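Local coordinates for serine protease inhibitor (Schistosoma haematobium, PDB 3STO), which probably inhibits serine endopeptidases through the serpin fold, at residues 22-30 / 304-313; 34-44 / 390-401. One frame throughout, in Å; residues are numbered along the deposited sequence.

Contact 1 (22-30 / 304-313); sequences FTHAYLSTV and LDLVPTLKSI
Phe22 and Ile313 cross at about a right angle, CE1 of the ring 4.0 Å from CD1 of the isoleucine, whose long aliphatic branch covers part of the buried aromatic ring. One turn on, Ala25 is small enough for the backbone to come close, and Ile313 CG2 sits 3.6 Å from Ala25 O. The isoleucine reaches both places because CG1 is set between its backbone N and carbonyl carbon (chi1 68°), which sends CD1 toward Phe22 and Tyr26 while CG2 goes toward Ala25 and Thr29. Tyr26 receives Leu306 at its edge, in the ring plane, with CD2 3.5 Å from Tyr26 OH; the hydroxyl finds its polar partner in Thr41. Thr29 slides past Thr309 in the opposite direction, CG2 to CG2 3.8 Å. At the more polar side of the contact, a water joins Thr29 OG1 at 3.0 Å and Ser312 OG at 2.8 Å. Val30 presents CG2 to Thr309 OG1 at 3.7 Å, while its CG1 lies over one face of the Tyr26 ring, near the rim. In the serpin fold helix 18-30 is the N-terminal helix A, packed here against the short helix after strand 287-305 of sheet A. The axes of 22-30 and 307-312 approach to 9.6 Å at 123°, with helix 43-55 touching Phe22, Tyr26 and Leu306, and strand 339-348 touching Leu304, Leu306 and Leu310.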
loop_
_atom_site.group_PDB
_atom_site.type_symbol
_atom_site.label_atom_id
_atom_site.label_comp_id
_atom_site.label_asym_id
_atom_site.label_seq_id
_atom_site.Cartn_x
_atom_site.Cartn_y
_atom_site.Cartn_z
ATOM N N PHE A 22 -4.466 -9.643 9.082
ATOM C CA PHE A 22 -3.105 -9.277 8.740
ATOM C C PHE A 22 -2.994 -7.752 8.648
ATOM O O PHE A 22 -2.168 -7.126 9.292
ATOM C CB PHE A 22 -2.703 -9.895 7.393
ATOM C CG PHE A 22 -1.348 -9.458 6.932
ATOM C CD1 PHE A 22 -0.196 -9.998 7.504
ATOM C CD2 PHE A 22 -1.215 -8.454 5.981
ATOM C CE1 PHE A 22 1.063 -9.564 7.109
ATOM C CE2 PHE A 22 0.042 -8.006 5.574
ATOM C CZ PHE A 22 1.188 -8.572 6.128
ATOM N N THR A 23 -3.843 -7.170 7.816
ATOM C CA THR A 23 -3.819 -5.738 7.556
ATOM C C THR A 23 -3.806 -4.901 8.833
ATOM O O THR A 23 -3.009 -3.996 8.961
ATOM C CB THR A 23 -4.972 -5.319 6.630
ATOM O OG1 THR A 23 -4.712 -5.830 5.312
ATOM C CG2 THR A 23 -5.014 -3.835 6.562
ATOM N N HIS A 24 -4.646 -5.258 9.789
ATOM C CA HIS A 24 -4.686 -4.574 11.075
ATOM C C HIS A 24 -3.388 -4.720 11.875
ATOM O O HIS A 24 -2.873 -3.740 12.397
ATOM C CB HIS A 24 -5.894 -5.043 11.915
ATOM C CG HIS A 24 -6.094 -4.251 13.171
ATOM N ND1 HIS A 24 -6.870 -4.695 14.221
ATOM C CD2 HIS A 24 -5.612 -3.031 13.539
ATOM C CE1 HIS A 24 -6.869 -3.780 15.182
ATOM N NE2 HIS A 24 -6.109 -2.768 14.796
ATOM N N ALA A 25 -2.848 -5.937 11.934
ATOM C CA ALA A 25 -1.635 -6.204 12.685
ATOM C C ALA A 25 -0.501 -5.438 12.065
ATOM O O ALA A 25 0.346 -4.839 12.755
ATOM C CB ALA A 25 -1.310 -7.716 12.684
ATOM N N TYR A 26 -0.470 -5.465 10.746
ATOM C CA TYR A 26 0.580 -4.764 10.051
ATOM C C TYR A 26 0.494 -3.226 10.283
ATOM O O TYR A 26 1.507 -2.554 10.460
ATOM C CB TYR A 26 0.547 -5.119 8.579
ATOM C CG TYR A 26 1.343 -4.181 7.739
ATOM C CD1 TYR A 26 2.736 -4.262 7.722
ATOM C CD2 TYR A 26 0.715 -3.180 6.976
ATOM C CE1 TYR A 26 3.504 -3.389 6.952
ATOM C CE2 TYR A 26 1.461 -2.302 6.188
ATOM C CZ TYR A 26 2.866 -2.418 6.187
ATOM O OH TYR A 26 3.651 -1.590 5.424
ATOM N N LEU A 27 -0.712 -2.676 10.294
ATOM C CA LEU A 27 -0.857 -1.218 10.385
ATOM C C LEU A 27 -0.629 -0.693 11.804
ATOM O O LEU A 27 0.025 0.312 11.955
ATOM C CB LEU A 27 -2.195 -0.746 9.799
ATOM C CG LEU A 27 -2.366 -0.761 8.276
ATOM C CD1 LEU A 27 -3.803 -0.500 7.906
ATOM C CD2 LEU A 27 -1.468 0.240 7.590
ATOM N N SER A 28 -1.097 -1.400 12.837
ATOM C CA SER A 28 -0.819 -0.966 14.211
ATOM C C SER A 28 0.637 -0.972 14.578
ATOM O O SER A 28 1.019 -0.325 15.530
ATOM C CB SER A 28 -1.560 -1.766 15.270
ATOM O OG SER A 28 -1.706 -3.096 14.872
ATOM N N THR A 29 1.464 -1.669 13.826
ATOM C CA THR A 29 2.859 -1.734 14.199
ATOM C C THR A 29 3.652 -0.739 13.395
ATOM O O THR A 29 4.412 0.048 13.936
ATOM C CB THR A 29 3.458 -3.149 14.013
ATOM O OG1 THR A 29 2.797 -4.057 14.908
ATOM C CG2 THR A 29 4.972 -3.119 14.312
ATOM N N VAL A 30 3.456 -0.775 12.096
ATOM C CA VAL A 30 4.274 -0.002 11.193
ATOM C C VAL A 30 4.024 1.503 11.356
ATOM O O VAL A 30 4.906 2.297 11.087
ATOM C CB VAL A 30 4.031 -0.423 9.742
ATOM C CG1 VAL A 30 2.679 0.102 9.228
ATOM C CG2 VAL A 30 5.177 0.057 8.865
ATOM N N LEU A 304 9.885 1.607 2.178
ATOM C CA LEU A 304 9.813 1.035 3.513
ATOM C C LEU A 304 10.664 -0.221 3.606
ATOM O O LEU A 304 10.646 -1.066 2.682
ATOM C CB LEU A 304 8.380 0.660 3.836
ATOM C CG LEU A 304 7.376 1.761 4.091
ATOM C CD1 LEU A 304 6.051 1.087 4.347
ATOM C CD2 LEU A 304 7.829 2.585 5.281
ATOM N N ASP A 305 11.400 -0.329 4.712
ATOM C CA ASP A 305 12.045 -1.576 5.137
ATOM C C ASP A 305 11.043 -2.250 6.042
ATOM O O ASP A 305 10.764 -1.766 7.136
ATOM C CB ASP A 305 13.338 -1.291 5.913
ATOM C CG ASP A 305 13.847 -2.515 6.711
ATOM O OD1 ASP A 305 13.455 -3.676 6.408
ATOM O OD2 ASP A 305 14.657 -2.319 7.653
ATOM N N LEU A 306 10.484 -3.363 5.586
ATOM C CA LEU A 306 9.449 -4.031 6.363
ATOM C C LEU A 306 9.951 -5.144 7.279
ATOM O O LEU A 306 9.167 -5.723 8.061
ATOM C CB LEU A 306 8.367 -4.552 5.426
ATOM C CG LEU A 306 7.860 -3.331 4.678
ATOM C CD1 LEU A 306 7.138 -3.727 3.450
ATOM C CD2 LEU A 306 7.004 -2.526 5.612
ATOM N N VAL A 307 11.245 -5.436 7.220
ATOM C CA VAL A 307 11.755 -6.571 8.000
ATOM C C VAL A 307 11.443 -6.471 9.512
ATOM O O VAL A 307 10.906 -7.412 10.074
ATOM C CB VAL A 307 13.251 -6.855 7.718
ATOM C CG1 VAL A 307 13.789 -7.857 8.727
ATOM C CG2 VAL A 307 13.434 -7.349 6.292
ATOM N N PRO A 308 11.731 -5.303 10.158
ATOM C CA PRO A 308 11.448 -5.147 11.599
ATOM C C PRO A 308 9.963 -5.291 11.958
ATOM O O PRO A 308 9.624 -6.002 12.911
ATOM C CB PRO A 308 11.947 -3.731 11.906
ATOM C CG PRO A 308 12.984 -3.452 10.832
ATOM C CD PRO A 308 12.457 -4.134 9.613
ATOM N N THR A 309 9.090 -4.638 11.200
ATOM C CA THR A 309 7.649 -4.767 11.423
ATOM C C THR A 309 7.180 -6.199 11.270
ATOM O O THR A 309 6.401 -6.678 12.090
ATOM C CB THR A 309 6.827 -3.917 10.411
ATOM O OG1 THR A 309 7.221 -2.547 10.492
ATOM C CG2 THR A 309 5.337 -4.037 10.693
ATOM N N LEU A 310 7.636 -6.855 10.198
ATOM C CA LEU A 310 7.329 -8.280 9.956
ATOM C C LEU A 310 7.859 -9.222 11.049
ATOM O O LEU A 310 7.179 -10.160 11.443
ATOM C CB LEU A 310 7.817 -8.741 8.570
ATOM C CG LEU A 310 7.068 -8.131 7.378
ATOM C CD1 LEU A 310 7.748 -8.473 6.085
ATOM C CD2 LEU A 310 5.626 -8.592 7.356
ATOM N N LYS A 311 9.058 -8.950 11.551
ATOM C CA LYS A 311 9.557 -9.689 12.700
ATOM C C LYS A 311 8.617 -9.500 13.853
ATOM O O LYS A 311 8.149 -10.472 14.488
ATOM C CB LYS A 311 10.953 -9.215 13.098
ATOM C CG LYS A 311 12.066 -9.852 12.301
ATOM C CD LYS A 311 13.371 -9.122 12.483
ATOM C CE LYS A 311 14.478 -9.916 11.876
ATOM N NZ LYS A 311 15.738 -9.115 11.776
ATOM N N SER A 312 8.344 -8.236 14.132
ATOM C CA SER A 312 7.420 -7.865 15.199
ATOM C C SER A 312 6.034 -8.533 15.133
ATOM O O SER A 312 5.432 -8.785 16.167
ATOM C CB SER A 312 7.249 -6.356 15.231
ATOM O OG SER A 312 6.187 -6.031 16.098
ATOM N N ILE A 313 5.520 -8.834 13.938
ATOM C CA ILE A 313 4.207 -9.458 13.863
ATOM C C ILE A 313 4.256 -10.961 13.645
ATOM O O ILE A 313 3.220 -11.585 13.380
ATOM C CB ILE A 313 3.220 -8.770 12.827
ATOM C CG1 ILE A 313 3.674 -8.956 11.380
ATOM C CG2 ILE A 313 3.027 -7.272 13.128
ATOM C CD1 ILE A 313 2.810 -8.165 10.413
HETATM O O HOH W 1 3.591 -5.910 17.098
#

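Contact 2 (34-44 / 390-401); sequences FGGDNFLTCPL and LTMPIMAAKVMN
Strands 39-41 and 395-399 run antiparallel, 174° between their directions and their axes approaching to 4.5 Å, with Phe39-Lys398 and Thr41-Ala396 as hydrogen-bonded pairs and Leu40-Ala397 as the non-hydrogen-bonded pair between them. Just before the first strand, Asn38 imitates a backbone partner. Its OD1 accepts from Met400 N at 2.8 Å, nearly along the C=O axis, and from Asn401 N at 2.9 Å on an in-plane lone pair, while ND2 donates an N-H to Asn401 O at 3.0 Å. Three bonds fix the orientation of the amide, a task that asparagine, donor and acceptor at once, is well suited to perform. Lys398 is extended until it bends at chi3 (69°), which carries NZ to Phe34 O, 2.7 Å away. That carbonyl opens the type I turn 34-37, and Asp37 N reaches it from the opposite face, so the ammonium, which reaches the first carbonyl of the turn, probably helps to hold it. The pairing belongs to sheet B of the serpin fold, in which the C-terminal strand lies between strands 39-41 and 381-387. Leu40 and Ala397 look to one side, toward Leu346 of strand 339-348; Leu40 CD1 is tight against SE of the selenomethionine Met395, at 3.3 Å. Phe39 and Thr41 point to the other side and touch helix 18-30 through Val30 and Leu27. Past the strand, Leu44 spreads its two methyls, CD1 lying 3.8 Å from Ile394 CG2 and CD2 packing on SE of the selenomethionine Met392.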
loop_
_atom_site.group_PDB
_atom_site.type_symbol
_atom_site.label_atom_id
_atom_site.label_comp_id
_atom_site.label_asym_id
_atom_site.label_seq_id
_atom_site.Cartn_x
_atom_site.Cartn_y
_atom_site.Cartn_z
ATOM N N PHE A 34 6.152 6.722 12.943
ATOM C CA PHE A 34 6.133 7.764 11.913
ATOM C C PHE A 34 5.321 8.984 12.349
ATOM O O PHE A 34 4.853 9.771 11.507
ATOM C CB PHE A 34 5.638 7.191 10.569
ATOM C CG PHE A 34 6.541 6.142 10.019
ATOM C CD1 PHE A 34 7.647 6.492 9.262
ATOM C CD2 PHE A 34 6.336 4.818 10.317
ATOM C CE1 PHE A 34 8.515 5.534 8.782
ATOM C CE2 PHE A 34 7.206 3.842 9.834
ATOM C CZ PHE A 34 8.293 4.205 9.068
ATOM N N GLY A 35 5.168 9.116 13.670
ATOM C CA GLY A 35 4.483 10.239 14.291
ATOM C C GLY A 35 4.995 11.564 13.757
ATOM O O GLY A 35 4.295 12.544 13.790
ATOM N N GLY A 36 6.219 11.597 13.241
ATOM C CA GLY A 36 6.758 12.852 12.750
ATOM C C GLY A 36 7.052 12.929 11.264
ATOM O O GLY A 36 7.675 13.888 10.820
ATOM N N ASP A 37 6.619 11.944 10.480
ATOM C CA ASP A 37 6.885 11.992 9.049
ATOM C C ASP A 37 5.616 11.903 8.194
ATOM O O ASP A 37 4.552 11.531 8.673
ATOM C CB ASP A 37 7.836 10.850 8.656
ATOM C CG ASP A 37 9.111 10.832 9.477
ATOM O OD1 ASP A 37 9.764 11.889 9.605
ATOM O OD2 ASP A 37 9.469 9.751 9.997
ATOM N N ASN A 38 5.747 12.208 6.911
ATOM C CA ASN A 38 4.796 11.653 5.953
ATOM C C ASN A 38 4.847 10.107 6.013
ATOM O O ASN A 38 5.895 9.499 6.230
ATOM C CB ASN A 38 5.069 12.119 4.525
ATOM C CG ASN A 38 4.859 13.632 4.324
ATOM O OD1 ASN A 38 4.000 14.265 4.955
ATOM N ND2 ASN A 38 5.640 14.202 3.405
ATOM N N PHE A 39 3.703 9.471 5.849
ATOM C CA PHE A 39 3.668 8.030 5.826
ATOM C C PHE A 39 2.820 7.551 4.645
ATOM O O PHE A 39 1.793 8.151 4.334
ATOM C CB PHE A 39 3.111 7.477 7.142
ATOM C CG PHE A 39 2.945 6.011 7.125
ATOM C CD1 PHE A 39 4.048 5.173 7.329
ATOM C CD2 PHE A 39 1.699 5.446 6.846
ATOM C CE1 PHE A 39 3.914 3.755 7.292
ATOM C CE2 PHE A 39 1.543 4.038 6.804
ATOM C CZ PHE A 39 2.660 3.186 7.033
ATOM N N LEU A 40 3.243 6.465 4.009
ATOM C CA LEU A 40 2.530 5.919 2.858
ATOM C C LEU A 40 2.759 4.401 2.814
ATOM O O LEU A 40 3.890 3.946 2.865
ATOM C CB LEU A 40 3.052 6.594 1.581
ATOM C CG LEU A 40 2.606 6.096 0.218
ATOM C CD1 LEU A 40 1.112 6.124 0.135
ATOM C CD2 LEU A 40 3.218 6.915 -0.900
ATOM N N THR A 41 1.688 3.622 2.756
ATOM C CA THR A 41 1.822 2.187 2.594
ATOM C C THR A 41 0.642 1.482 1.896
ATOM O O THR A 41 -0.516 1.904 1.994
ATOM C CB THR A 41 2.041 1.480 3.960
ATOM O OG1 THR A 41 2.560 0.158 3.743
ATOM C CG2 THR A 41 0.712 1.415 4.753
ATOM N N CYS A 42 0.963 0.357 1.252
ATOM C CA CYS A 42 -0.031 -0.553 0.673
ATOM C C CYS A 42 0.003 -1.988 1.247
ATOM O O CYS A 42 0.793 -2.838 0.820
ATOM C CB CYS A 42 0.126 -0.598 -0.838
ATOM S SG CYS A 42 -0.670 -2.096 -1.463
ATOM N N PRO A 43 -0.871 -2.266 2.209
ATOM C CA PRO A 43 -0.816 -3.508 3.004
ATOM C C PRO A 43 -1.008 -4.802 2.227
ATOM O O PRO A 43 -0.499 -5.844 2.676
ATOM C CB PRO A 43 -1.959 -3.338 4.011
ATOM C CG PRO A 43 -2.274 -1.889 3.992
ATOM C CD PRO A 43 -1.939 -1.360 2.655
ATOM N N LEU A 44 -1.719 -4.759 1.100
ATOM C CA LEU A 44 -1.976 -5.993 0.333
ATOM C C LEU A 44 -0.748 -6.432 -0.472
ATOM O O LEU A 44 -0.574 -7.595 -0.788
ATOM C CB LEU A 44 -3.211 -5.857 -0.584
ATOM C CG LEU A 44 -4.565 -5.641 0.097
ATOM C CD1 LEU A 44 -5.680 -5.660 -0.934
ATOM C CD2 LEU A 44 -4.839 -6.677 1.169
ATOM N N LEU A 390 -13.814 -4.752 -1.505
ATOM C CA LEU A 390 -13.126 -5.349 -0.373
ATOM C C LEU A 390 -13.455 -4.659 0.949
ATOM O O LEU A 390 -13.113 -5.168 2.002
ATOM C CB LEU A 390 -11.629 -5.323 -0.604
ATOM C CG LEU A 390 -11.142 -5.990 -1.891
ATOM C CD1 LEU A 390 -9.628 -5.905 -1.960
ATOM C CD2 LEU A 390 -11.593 -7.437 -1.980
ATOM N N THR A 391 -14.132 -3.509 0.883
ATOM C CA THR A 391 -14.354 -2.631 2.043
ATOM C C THR A 391 -13.115 -2.430 2.932
ATOM O O THR A 391 -13.174 -2.569 4.158
ATOM C CB THR A 391 -15.582 -3.038 2.896
ATOM O OG1 THR A 391 -15.414 -4.381 3.358
ATOM C CG2 THR A 391 -16.843 -2.956 2.071
HETATM N N MSE A 392 -12.007 -2.076 2.307
HETATM C CA MSE A 392 -10.809 -1.809 3.064
HETATM C C MSE A 392 -9.920 -0.867 2.278
HETATM O O MSE A 392 -10.080 -0.695 1.082
HETATM C CB MSE A 392 -10.060 -3.105 3.341
HETATM C CG MSE A 392 -9.348 -3.635 2.111
HETATM SE SE MSE A 392 -8.618 -5.476 2.324
HETATM C CE MSE A 392 -7.612 -5.205 4.002
ATOM N N PRO A 393 -8.981 -0.224 2.964
ATOM C CA PRO A 393 -8.060 0.605 2.189
ATOM C C PRO A 393 -6.973 -0.243 1.553
ATOM O O PRO A 393 -6.418 -1.166 2.154
ATOM C CB PRO A 393 -7.459 1.534 3.248
ATOM C CG PRO A 393 -7.489 0.699 4.519
ATOM C CD PRO A 393 -8.777 -0.103 4.423
ATOM N N ILE A 394 -6.680 0.056 0.308
ATOM C CA ILE A 394 -5.553 -0.583 -0.313
ATOM C C ILE A 394 -4.316 0.313 -0.297
ATOM O O ILE A 394 -3.224 -0.126 -0.610
ATOM C CB ILE A 394 -5.889 -1.064 -1.728
ATOM C CG1 ILE A 394 -6.279 0.103 -2.609
ATOM C CG2 ILE A 394 -7.016 -2.139 -1.688
ATOM C CD1 ILE A 394 -6.232 -0.276 -4.056
HETATM N N MSE A 395 -4.498 1.567 0.089
HETATM C CA MSE A 395 -3.390 2.490 0.276
HETATM C C MSE A 395 -3.786 3.352 1.491
HETATM O O MSE A 395 -4.921 3.824 1.592
HETATM C CB MSE A 395 -3.155 3.284 -1.005
HETATM C CG MSE A 395 -1.984 4.259 -1.029
HETATM SE SE MSE A 395 -2.130 5.943 -0.016
HETATM C CE MSE A 395 -3.745 6.895 -0.619
ATOM N N ALA A 396 -2.861 3.485 2.438
ATOM C CA ALA A 396 -3.025 4.300 3.638
ATOM C C ALA A 396 -1.863 5.301 3.702
ATOM O O ALA A 396 -0.718 4.973 3.415
ATOM C CB ALA A 396 -3.069 3.410 4.926
ATOM N N ALA A 397 -2.178 6.532 4.045
ATOM C CA ALA A 397 -1.221 7.612 3.986
ATOM C C ALA A 397 -1.506 8.656 5.051
ATOM O O ALA A 397 -2.651 8.963 5.364
ATOM C CB ALA A 397 -1.211 8.273 2.595
ATOM N N LYS A 398 -0.437 9.209 5.596
ATOM C CA LYS A 398 -0.542 10.413 6.388
ATOM C C LYS A 398 0.268 11.525 5.685
ATOM O O LYS A 398 1.458 11.365 5.366
ATOM C CB LYS A 398 -0.047 10.170 7.810
ATOM C CG LYS A 398 -0.038 11.440 8.656
ATOM C CD LYS A 398 0.435 11.173 10.065
ATOM C CE LYS A 398 1.909 10.833 10.100
ATOM N NZ LYS A 398 2.476 11.144 11.441
ATOM N N VAL A 399 -0.381 12.651 5.443
ATOM C CA VAL A 399 0.276 13.774 4.784
ATOM C C VAL A 399 0.435 14.959 5.731
ATOM O O VAL A 399 -0.523 15.672 6.052
ATOM C CB VAL A 399 -0.459 14.190 3.496
ATOM C CG1 VAL A 399 0.340 15.226 2.779
ATOM C CG2 VAL A 399 -0.697 12.964 2.589
HETATM N N MSE A 400 1.659 15.149 6.193
HETATM C CA MSE A 400 1.975 16.249 7.097
HETATM C C MSE A 400 2.582 17.426 6.355
HETATM O O MSE A 400 2.385 18.579 6.719
HETATM C CB MSE A 400 2.970 15.777 8.145
HETATM C CG MSE A 400 2.316 15.169 9.351
HETATM SE SE MSE A 400 3.641 14.674 10.699
HETATM C CE MSE A 400 2.372 13.996 12.021
ATOM N N ASN A 401 3.338 17.102 5.319
ATOM C CA ASN A 401 4.093 18.058 4.582
ATOM C C ASN A 401 3.956 17.716 3.114
ATOM O O ASN A 401 4.729 16.901 2.590
ATOM C CB ASN A 401 5.568 17.982 4.995
ATOM C CG ASN A 401 6.385 19.193 4.526
ATOM O OD1 ASN A 401 5.990 19.934 3.621
ATOM N ND2 ASN A 401 7.526 19.398 5.160
HETATM O O HOH W 2 -3.004 -2.631 -0.663
#

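How the contacts relate
Both contacts are largely buried, but contact 2 lies nearer the middle of the chain, its centre about 7 Å from the chain's centre against about 12 Å for contact 1. Contact 1 is mainly helix against helix, with the residues leading into the second helix joining in, and is largely van der Waals contact of apolar groups and threonine methyls, with a water at its edge. Contact 2 combines four backbone bonds between strands with four that use Asn38 and Lys398, and becomes exposed toward the turn 34-37. Helix 18-30 leads into strand 39-41, and the contacts meet where Tyr26 OH lies 2.7 Å from Thr41 OG1, an oxygen on which Leu304 CD1 packs.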